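Local coordinates for protein alcohol dehydrogenase IV (Corynebacterium glutamicum, PDB 3IV7) that probably acts as an NAD-dependent maleylacetate reductase of the iron-containing alcohol dehydrogenase family, at residues Leu6-Asp11 and Ala187-Ala192; Thr12-Val17 and Val143-Leu148; Leu264-Ala269 and Glu353-Leu358. All coordinates share one frame; numbering follows the deposited sequence.

Contact 1 (Leu6-Asp11 and Ala187-Ala192); sequences LAFNHD and ADPINA
His-10 and Asp-188 meet through their first torsions: CG of His-10 stands anti to its backbone N (chi1 176°), while CG of Asp-188 sits in the crowded position between its own backbone N and carbonyl carbon. The hydrogen bond that results runs from His-10 ND1 to Asp-188 OD2 at 2.7 Å. OD2 lies at the edge of the imidazole, in the ring plane, and receives the donor on its syn side, 16° out of the carboxylate plane. Since ring and carboxylate planes are 63° apart, the two groups are twisted rather than coplanar. The other oxygen serves the helix start: Asp-188 OD1 accepts from Asn-191 N at 2.8 Å and, more weakly, from Ile-190 N. In return Asn-191 OD1 accepts from Asp-188 N, also at 2.8 Å, which completes a capping box. Both carboxylate oxygens are thus engaged in a buried setting, and the nearby helix N-terminus would probably help to stabilise a negative charge there.

Apolar groups pack around this polar centre. Ile-190 CD1 covers one face of the His-10 ring, 4.1 Å from the centroid of the His-10 ring and offset toward the rim, as a CH-pi contact. Pro-189 CD makes another over a face of the Phe-8 ring, 4.2 Å from its centroid. Just before the strand, Leu-6 CD1 reaches Pro-189 CG at 3.8 Å. The Phe-8 ring also meets Phe-19 of the second subunit with nearly parallel planes, and Asn-191 ND2 is bonded to Ser-235 of helix 216-236. A capping-box Asp at the start of helix 189-211 therefore holds, by a His-carboxylate bond, a strand that pairs antiparallel with the neighbouring subunit: an intersubunit beta ladder backed by a helix N-terminus.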
loop_
_atom_site.group_PDB
_atom_site.type_symbol
_atom_site.label_atom_id
_atom_site.label_comp_id
_atom_site.label_asym_id
_atom_site.label_seq_id
_atom_site.Cartn_x
_atom_site.Cartn_y
_atom_site.Cartn_z
ATOM N N LEU A 6 7.092 17.815 5.170
ATOM C CA LEU A 6 6.873 16.566 4.479
ATOM C C LEU A 6 6.555 16.754 2.983
ATOM O O LEU A 6 5.626 17.484 2.605
ATOM C CB LEU A 6 5.743 15.782 5.146
ATOM C CG LEU A 6 5.454 14.390 4.572
ATOM C CD1 LEU A 6 6.744 13.589 4.424
ATOM C CD2 LEU A 6 4.439 13.654 5.465
ATOM N N ALA A 7 7.317 16.078 2.147
ATOM C CA ALA A 7 7.131 16.161 0.726
ATOM C C ALA A 7 7.488 14.852 0.100
ATOM O O ALA A 7 8.533 14.289 0.405
ATOM C CB ALA A 7 7.991 17.267 0.156
ATOM N N PHE A 8 6.612 14.347 -0.770
ATOM C CA PHE A 8 6.868 13.128 -1.497
ATOM C C PHE A 8 5.964 12.948 -2.716
ATOM O O PHE A 8 4.951 13.635 -2.881
ATOM C CB PHE A 8 6.765 11.889 -0.577
ATOM C CG PHE A 8 5.390 11.654 0.005
ATOM C CD1 PHE A 8 5.045 12.175 1.255
ATOM C CD2 PHE A 8 4.454 10.843 -0.665
ATOM C CE1 PHE A 8 3.765 11.936 1.798
ATOM C CE2 PHE A 8 3.161 10.635 -0.132
ATOM C CZ PHE A 8 2.833 11.144 1.091
ATOM N N ASN A 9 6.410 12.077 -3.609
ATOM C CA ASN A 9 5.680 11.687 -4.799
ATOM C C ASN A 9 5.679 10.153 -4.790
ATOM O O ASN A 9 6.732 9.509 -4.968
ATOM C CB ASN A 9 6.390 12.246 -6.040
ATOM C CG ASN A 9 5.576 12.059 -7.337
ATOM O OD1 ASN A 9 4.824 11.102 -7.479
ATOM N ND2 ASN A 9 5.771 12.970 -8.297
ATOM N N HIS A 10 4.522 9.562 -4.528
ATOM C CA HIS A 10 4.444 8.125 -4.336
ATOM C C HIS A 10 3.566 7.454 -5.399
ATOM O O HIS A 10 2.414 7.858 -5.637
ATOM C CB HIS A 10 3.906 7.804 -2.929
ATOM C CG HIS A 10 3.716 6.343 -2.683
ATOM N ND1 HIS A 10 4.693 5.555 -2.121
ATOM C CD2 HIS A 10 2.699 5.510 -3.004
ATOM C CE1 HIS A 10 4.286 4.298 -2.106
ATOM N NE2 HIS A 10 3.072 4.249 -2.620
ATOM N N ASP A 11 4.105 6.421 -6.012
ATOM C CA ASP A 11 3.355 5.610 -6.964
ATOM C C ASP A 11 2.923 4.323 -6.298
ATOM O O ASP A 11 3.756 3.475 -5.971
ATOM C CB ASP A 11 4.201 5.271 -8.171
ATOM C CG ASP A 11 4.521 6.485 -9.004
ATOM O OD1 ASP A 11 3.592 7.063 -9.609
ATOM O OD2 ASP A 11 5.691 6.864 -9.048
ATOM N N ALA A 187 12.653 6.991 -0.702
ATOM C CA ALA A 187 12.040 6.660 0.546
ATOM C C ALA A 187 10.913 7.663 0.797
ATOM O O ALA A 187 11.071 8.868 0.558
ATOM C CB ALA A 187 13.103 6.737 1.713
ATOM N N ASP A 188 9.784 7.175 1.286
ATOM C CA ASP A 188 8.663 8.079 1.689
ATOM C C ASP A 188 7.911 7.393 2.848
ATOM O O ASP A 188 8.266 6.288 3.214
ATOM C CB ASP A 188 7.761 8.421 0.481
ATOM C CG ASP A 188 6.950 7.211 -0.036
ATOM O OD1 ASP A 188 6.434 6.421 0.805
ATOM O OD2 ASP A 188 6.786 7.097 -1.295
ATOM N N PRO A 189 6.903 8.064 3.444
ATOM C CA PRO A 189 6.280 7.483 4.632
ATOM C C PRO A 189 5.513 6.212 4.403
ATOM O O PRO A 189 5.359 5.417 5.348
ATOM C CB PRO A 189 5.325 8.603 5.132
ATOM C CG PRO A 189 5.908 9.856 4.618
ATOM C CD PRO A 189 6.578 9.507 3.299
ATOM N N ILE A 190 5.031 6.006 3.172
ATOM C CA ILE A 190 4.241 4.828 2.832
ATOM C C ILE A 190 5.152 3.632 2.607
ATOM O O ILE A 190 4.949 2.582 3.216
ATOM C CB ILE A 190 3.366 5.071 1.603
ATOM C CG1 ILE A 190 2.376 6.194 1.910
ATOM C CG2 ILE A 190 2.609 3.740 1.203
ATOM C CD1 ILE A 190 1.787 6.866 0.721
ATOM N N ASN A 191 6.155 3.759 1.721
ATOM C CA ASN A 191 7.072 2.648 1.554
ATOM C C ASN A 191 7.838 2.343 2.877
ATOM O O ASN A 191 8.218 1.203 3.124
ATOM C CB ASN A 191 7.997 2.784 0.329
ATOM C CG ASN A 191 8.831 4.066 0.322
ATOM O OD1 ASN A 191 9.507 4.384 1.289
ATOM N ND2 ASN A 191 8.883 4.733 -0.848
ATOM N N ALA A 192 8.011 3.366 3.724
ATOM C CA ALA A 192 8.619 3.176 5.032
ATOM C C ALA A 192 7.752 2.265 5.909
ATOM O O ALA A 192 8.261 1.315 6.514
ATOM C CB ALA A 192 8.835 4.493 5.713
#

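Contact 2 (Thr12-Val17 and Val143-Leu148); sequences TLPQKV and VDLKVL
Leu-13 and Leu-148 lead the apolar contacts. CB of Leu-13 lies 3.5 Å from Leu-148 CD2, the methyl facing the Leu-13/Pro-14 backbone. That same methyl approaches the backbone oxygen of Pro-14, with Pro-14 O to Leu-148 CD2 at 3.3 Å, a close van der Waals fit. Because CG of Leu-148 is anti to its backbone N (chi1 178°), CG is carried toward 13-15, and the two methyls divide the work: CD2 goes to Leu-13 and Pro-14, CD1 to Gln-15. Leu-145 adds a looser fringe, its CD1 standing 4.2 Å from both Pro-14 CD and Leu-13 CD2. Pro-14 also packs against Pro-14 of the second subunit.

In fold terms, the contact lays the connection between strands 138-143 and 151-154 against strand 7-20 of the six-stranded parallel sheet of the Rossmann-like N-terminal domain. That strand is outermost within this chain, where the sheet continues antiparallel into the second subunit. Strand 151-154 is the next one in that sheet, and Lys-16 forms backbone hydrogen bonds with Glu-150 and Val-152, so the loop passes this strand just before its chain joins the sheet.

Polar interactions are made around the interface rather than across it. The Gln-15 amide touches Leu-148 only by contact, NE2 to CD1 at 3.5 Å, while its bonds go to other partners: NE2 to the backbone oxygens of Glu-126 and Pro-149, OE1 to Tyr-227 OH. These bonds fix the amide rotation and satisfy it beside the leucine. Within 143-148, Asp-144 OD1 accepts from Lys-146 N at 3.0 Å in an Asx turn. Asp-144 OD2 uses its syn lone pair in a 2.7 Å salt bridge with Lys-146 NZ.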
loop_
_atom_site.group_PDB
_atom_site.type_symbol
_atom_site.label_atom_id
_atom_site.label_comp_id
_atom_site.label_asym_id
_atom_site.label_seq_id
_atom_site.Cartn_x
_atom_site.Cartn_y
_atom_site.Cartn_z
ATOM N N THR A 12 1.624 4.172 -6.098
ATOM C CA THR A 12 1.091 2.891 -5.662
ATOM C C THR A 12 0.800 2.096 -6.911
ATOM O O THR A 12 0.045 2.530 -7.740
ATOM C CB THR A 12 -0.153 3.053 -4.862
ATOM O OG1 THR A 12 0.162 3.780 -3.662
ATOM C CG2 THR A 12 -0.741 1.673 -4.516
ATOM N N LEU A 13 1.432 0.930 -7.033
ATOM C CA LEU A 13 1.326 0.108 -8.228
ATOM C C LEU A 13 0.144 -0.834 -8.143
ATOM O O LEU A 13 -0.117 -1.391 -7.083
ATOM C CB LEU A 13 2.601 -0.718 -8.409
ATOM C CG LEU A 13 3.890 0.085 -8.541
ATOM C CD1 LEU A 13 5.045 -0.846 -8.794
ATOM C CD2 LEU A 13 3.792 1.185 -9.647
ATOM N N PRO A 14 -0.535 -1.067 -9.287
ATOM C CA PRO A 14 -1.725 -1.939 -9.259
ATOM C C PRO A 14 -1.348 -3.414 -9.139
ATOM O O PRO A 14 -0.487 -3.887 -9.851
ATOM C CB PRO A 14 -2.407 -1.661 -10.597
ATOM C CG PRO A 14 -1.265 -1.183 -11.523
ATOM C CD PRO A 14 -0.255 -0.512 -10.634
ATOM N N GLN A 15 -1.956 -4.108 -8.200
ATOM C CA GLN A 15 -1.713 -5.517 -8.042
ATOM C C GLN A 15 -2.770 -6.196 -7.197
ATOM O O GLN A 15 -3.295 -5.621 -6.255
ATOM C CB GLN A 15 -0.336 -5.754 -7.410
ATOM C CG GLN A 15 0.257 -7.110 -7.757
ATOM C CD GLN A 15 1.732 -7.207 -7.397
ATOM O OE1 GLN A 15 2.147 -6.797 -6.307
ATOM N NE2 GLN A 15 2.534 -7.758 -8.311
ATOM N N LYS A 16 -3.096 -7.426 -7.571
ATOM C CA LYS A 16 -3.920 -8.291 -6.760
ATOM C C LYS A 16 -3.016 -9.350 -6.140
ATOM O O LYS A 16 -2.133 -9.910 -6.816
ATOM C CB LYS A 16 -5.003 -8.966 -7.592
ATOM C CG LYS A 16 -5.832 -10.001 -6.827
ATOM C CD LYS A 16 -6.842 -10.761 -7.767
ATOM C CE LYS A 16 -8.051 -9.910 -8.134
ATOM N NZ LYS A 16 -8.884 -9.539 -6.908
ATOM N N VAL A 17 -3.250 -9.633 -4.873
ATOM C CA VAL A 17 -2.528 -10.643 -4.150
ATOM C C VAL A 17 -3.509 -11.588 -3.549
ATOM O O VAL A 17 -4.454 -11.164 -2.848
ATOM C CB VAL A 17 -1.717 -10.003 -3.010
ATOM C CG1 VAL A 17 -0.842 -11.065 -2.300
ATOM C CG2 VAL A 17 -0.884 -8.886 -3.552
ATOM N N VAL A 143 13.384 -0.506 -15.283
ATOM C CA VAL A 143 12.046 -0.453 -14.785
ATOM C C VAL A 143 11.067 -0.348 -15.930
ATOM O O VAL A 143 11.292 0.389 -16.871
ATOM C CB VAL A 143 11.873 0.751 -13.864
ATOM C CG1 VAL A 143 10.406 1.009 -13.592
ATOM C CG2 VAL A 143 12.659 0.516 -12.562
ATOM N N ASP A 144 9.958 -1.066 -15.820
ATOM C CA ASP A 144 8.881 -1.008 -16.825
ATOM C C ASP A 144 7.638 -1.551 -16.151
ATOM O O ASP A 144 7.656 -2.673 -15.632
ATOM C CB ASP A 144 9.287 -1.839 -18.044
ATOM C CG ASP A 144 8.191 -1.942 -19.115
ATOM O OD1 ASP A 144 7.098 -1.387 -18.935
ATOM O OD2 ASP A 144 8.450 -2.620 -20.144
ATOM N N LEU A 145 6.565 -0.748 -16.110
ATOM C CA LEU A 145 5.281 -1.164 -15.451
ATOM C C LEU A 145 4.712 -2.466 -16.022
ATOM O O LEU A 145 4.073 -3.228 -15.308
ATOM C CB LEU A 145 4.208 -0.067 -15.550
ATOM C CG LEU A 145 2.826 -0.407 -14.890
ATOM C CD1 LEU A 145 2.959 -0.674 -13.332
ATOM C CD2 LEU A 145 1.755 0.705 -15.179
ATOM N N LYS A 146 4.948 -2.722 -17.309
ATOM C CA LYS A 146 4.435 -3.953 -17.943
ATOM C C LYS A 146 5.018 -5.201 -17.348
ATOM O O LYS A 146 4.447 -6.248 -17.527
ATOM C CB LYS A 146 4.689 -3.970 -19.463
ATOM C CG LYS A 146 4.136 -2.783 -20.194
ATOM C CD LYS A 146 4.027 -3.033 -21.712
ATOM C CE LYS A 146 5.274 -3.579 -22.300
ATOM N NZ LYS A 146 6.447 -2.732 -21.997
ATOM N N VAL A 147 6.166 -5.116 -16.630
ATOM C CA VAL A 147 6.729 -6.315 -16.059
ATOM C C VAL A 147 6.203 -6.652 -14.671
ATOM O O VAL A 147 6.444 -7.732 -14.185
ATOM C CB VAL A 147 8.259 -6.342 -16.092
ATOM C CG1 VAL A 147 8.732 -5.912 -17.452
ATOM C CG2 VAL A 147 8.876 -5.481 -14.977
ATOM N N LEU A 148 5.467 -5.745 -14.049
ATOM C CA LEU A 148 4.880 -6.019 -12.744
ATOM C C LEU A 148 3.765 -7.066 -12.916
ATOM O O LEU A 148 2.842 -6.844 -13.665
ATOM C CB LEU A 148 4.267 -4.739 -12.141
ATOM C CG LEU A 148 3.564 -4.904 -10.787
ATOM C CD1 LEU A 148 4.595 -5.242 -9.690
ATOM C CD2 LEU A 148 2.749 -3.603 -10.442
#

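Contact 3 (Leu264-Ala269 and Glu353-Leu358); sequences LPYVLA and EDPAVL
Tyr-266 and Glu-353 are joined by the hydrogen bond that crosses this contact, from Tyr-266 OH to Glu-353 O at 2.5 Å, a short separation. The carbonyl oxygen lies in the plane of the phenol ring, at its edge, and the hydroxyl meets it on a lone pair in the carbonyl plane, with a C=O to donor angle of 144°. CG of Tyr-266 is anti to its carbonyl carbon (chi1 -62°), which places CG beside the backbone N; the hydroxyl end reaches Glu-353.

The tight part is formed by Pro-355 and Leu-358 against Tyr-266 and Ala-269. Pro-355 CA comes 3.6 Å from Tyr-266 CE1, and the prolyl ring turns its CG toward Pro-265 CB at 4.0 Å. One turn on, Ala-269 CB presses against Pro-355 O at 3.1 Å, a close fit that the small side chain permits. Leu-358 CD1 sits near the plane of the Tyr-266 ring, at its edge, and approaches Tyr-266 CB at 3.9 Å. Helix 291-301 borders the proline end, and helix 339-351 touches both Tyr-266 and Leu-358.

The other side of 353-358 is much looser. The Glu-353 side chain leads away from the helix and makes no close approach to 264-269, forming a salt bridge with Arg-344 instead. Asp-354 is exposed and turned away; its OD1 accepts from Ala-356 N, an Asx turn that starts the 3-10 segment 355-358. Ala-356 and Val-357 lie on the exposed side as well.

Chemically, the division is plain: prolines, alanine and leucine fill the buried side, charged groups take the outer one, and a single phenol-to-carbonyl bond ties the C-terminal tail to the helix while satisfying a backbone oxygen.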
loop_
_atom_site.group_PDB
_atom_site.type_symbol
_atom_site.label_atom_id
_atom_site.label_comp_id
_atom_site.label_asym_id
_atom_site.label_seq_id
_atom_site.Cartn_x
_atom_site.Cartn_y
_atom_site.Cartn_z
ATOM N N LEU A 264 23.897 -7.213 3.914
ATOM C CA LEU A 264 22.916 -6.424 4.666
ATOM C C LEU A 264 23.387 -5.874 6.017
ATOM O O LEU A 264 23.306 -4.674 6.249
ATOM C CB LEU A 264 21.619 -7.220 4.832
ATOM C CG LEU A 264 20.520 -6.561 5.696
ATOM C CD1 LEU A 264 20.142 -5.173 5.170
ATOM C CD2 LEU A 264 19.284 -7.487 5.784
ATOM N N PRO A 265 23.887 -6.742 6.917
ATOM C CA PRO A 265 24.281 -6.186 8.219
ATOM C C PRO A 265 25.378 -5.138 8.148
ATOM O O PRO A 265 25.443 -4.254 9.005
ATOM C CB PRO A 265 24.774 -7.399 8.974
ATOM C CG PRO A 265 25.151 -8.418 7.847
ATOM C CD PRO A 265 24.139 -8.196 6.831
ATOM N N TYR A 266 26.245 -5.246 7.150
ATOM C CA TYR A 266 27.348 -4.282 6.960
ATOM C C TYR A 266 26.820 -2.930 6.450
ATOM O O TYR A 266 27.254 -1.871 6.915
ATOM C CB TYR A 266 28.456 -4.889 6.033
ATOM C CG TYR A 266 29.038 -6.110 6.675
ATOM C CD1 TYR A 266 29.937 -5.989 7.735
ATOM C CD2 TYR A 266 28.558 -7.364 6.371
ATOM C CE1 TYR A 266 30.358 -7.071 8.426
ATOM C CE2 TYR A 266 28.999 -8.461 7.030
ATOM C CZ TYR A 266 29.899 -8.315 8.075
ATOM O OH TYR A 266 30.350 -9.423 8.760
ATOM N N VAL A 267 25.826 -2.965 5.570
ATOM C CA VAL A 267 25.208 -1.707 5.096
ATOM C C VAL A 267 24.389 -1.098 6.218
ATOM O O VAL A 267 24.408 0.112 6.414
ATOM C CB VAL A 267 24.372 -1.898 3.884
ATOM C CG1 VAL A 267 23.732 -0.565 3.485
ATOM C CG2 VAL A 267 25.230 -2.485 2.723
ATOM N N LEU A 268 23.725 -1.934 7.004
ATOM C CA LEU A 268 22.986 -1.420 8.154
ATOM C C LEU A 268 23.938 -0.752 9.137
ATOM O O LEU A 268 23.714 0.407 9.543
ATOM C CB LEU A 268 22.218 -2.507 8.851
ATOM C CG LEU A 268 21.402 -2.052 10.055
ATOM C CD1 LEU A 268 20.430 -0.903 9.659
ATOM C CD2 LEU A 268 20.662 -3.236 10.614
ATOM N N ALA A 269 24.989 -1.471 9.530
ATOM C CA ALA A 269 25.990 -0.938 10.466
ATOM C C ALA A 269 26.562 0.365 9.971
ATOM O O ALA A 269 26.742 1.301 10.740
ATOM C CB ALA A 269 27.112 -1.949 10.674
ATOM N N GLU A 353 33.509 -9.898 9.523
ATOM C CA GLU A 353 33.880 -9.206 10.745
ATOM C C GLU A 353 32.637 -8.774 11.449
ATOM O O GLU A 353 31.558 -8.711 10.844
ATOM C CB GLU A 353 34.695 -7.956 10.445
ATOM C CG GLU A 353 35.974 -8.188 9.829
ATOM C CD GLU A 353 36.697 -6.896 9.556
ATOM O OE1 GLU A 353 36.892 -6.098 10.509
ATOM O OE2 GLU A 353 37.069 -6.676 8.396
ATOM N N ASP A 354 32.770 -8.478 12.732
ATOM C CA ASP A 354 31.663 -7.906 13.492
ATOM C C ASP A 354 31.208 -6.671 12.720
ATOM O O ASP A 354 32.020 -5.798 12.453
ATOM C CB ASP A 354 32.143 -7.517 14.919
ATOM C CG ASP A 354 30.979 -7.104 15.860
ATOM O OD1 ASP A 354 29.901 -6.667 15.371
ATOM O OD2 ASP A 354 31.157 -7.224 17.094
ATOM N N PRO A 355 29.912 -6.617 12.299
ATOM C CA PRO A 355 29.473 -5.442 11.525
ATOM C C PRO A 355 29.649 -4.128 12.297
ATOM O O PRO A 355 29.792 -3.059 11.684
ATOM C CB PRO A 355 27.983 -5.705 11.268
ATOM C CG PRO A 355 27.764 -7.129 11.547
ATOM C CD PRO A 355 28.830 -7.598 12.481
ATOM N N ALA A 356 29.683 -4.227 13.625
ATOM C CA ALA A 356 29.846 -3.067 14.492
ATOM C C ALA A 356 31.152 -2.324 14.209
ATOM O O ALA A 356 31.284 -1.156 14.585
ATOM C CB ALA A 356 29.782 -3.488 15.941
ATOM N N VAL A 357 32.116 -2.996 13.540
ATOM C CA VAL A 357 33.348 -2.347 13.144
ATOM C C VAL A 357 33.086 -1.176 12.193
ATOM O O VAL A 357 33.923 -0.309 12.053
ATOM C CB VAL A 357 34.386 -3.327 12.470
ATOM C CG1 VAL A 357 34.657 -4.539 13.366
ATOM C CG2 VAL A 357 33.924 -3.754 11.061
ATOM N N LEU A 358 31.933 -1.163 11.528
ATOM C CA LEU A 358 31.593 -0.073 10.614
ATOM C C LEU A 358 30.689 1.040 11.256
ATOM O O LEU A 358 30.344 2.007 10.585
ATOM C CB LEU A 358 30.891 -0.640 9.357
ATOM C CG LEU A 358 31.603 -1.737 8.544
ATOM C CD1 LEU A 358 30.774 -2.089 7.380
ATOM C CD2 LEU A 358 32.969 -1.303 8.075
#

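In the fold
Contacts 1 and 2 use successive parts of strand 7-20, with centres about 17 Å apart, and contact 2 is nested within the chain loop that contact 1 closes. Contact 2 sets the strand against a connection of the parallel-sheet domain, whereas contact 1 joins its beginning to helix 189-211 of the helical C-terminal part; one strand thus links both halves, and both contacts border the second subunit. Contact 3 follows later and joins helix 256-271 to the C-terminal loop after helix 339-351, in the helical part, its centre about 27 Å from that of contact 1 and about 33 Å from that of contact 2, across the chain's centre from the latter. It secures the tail away from the dimer interface.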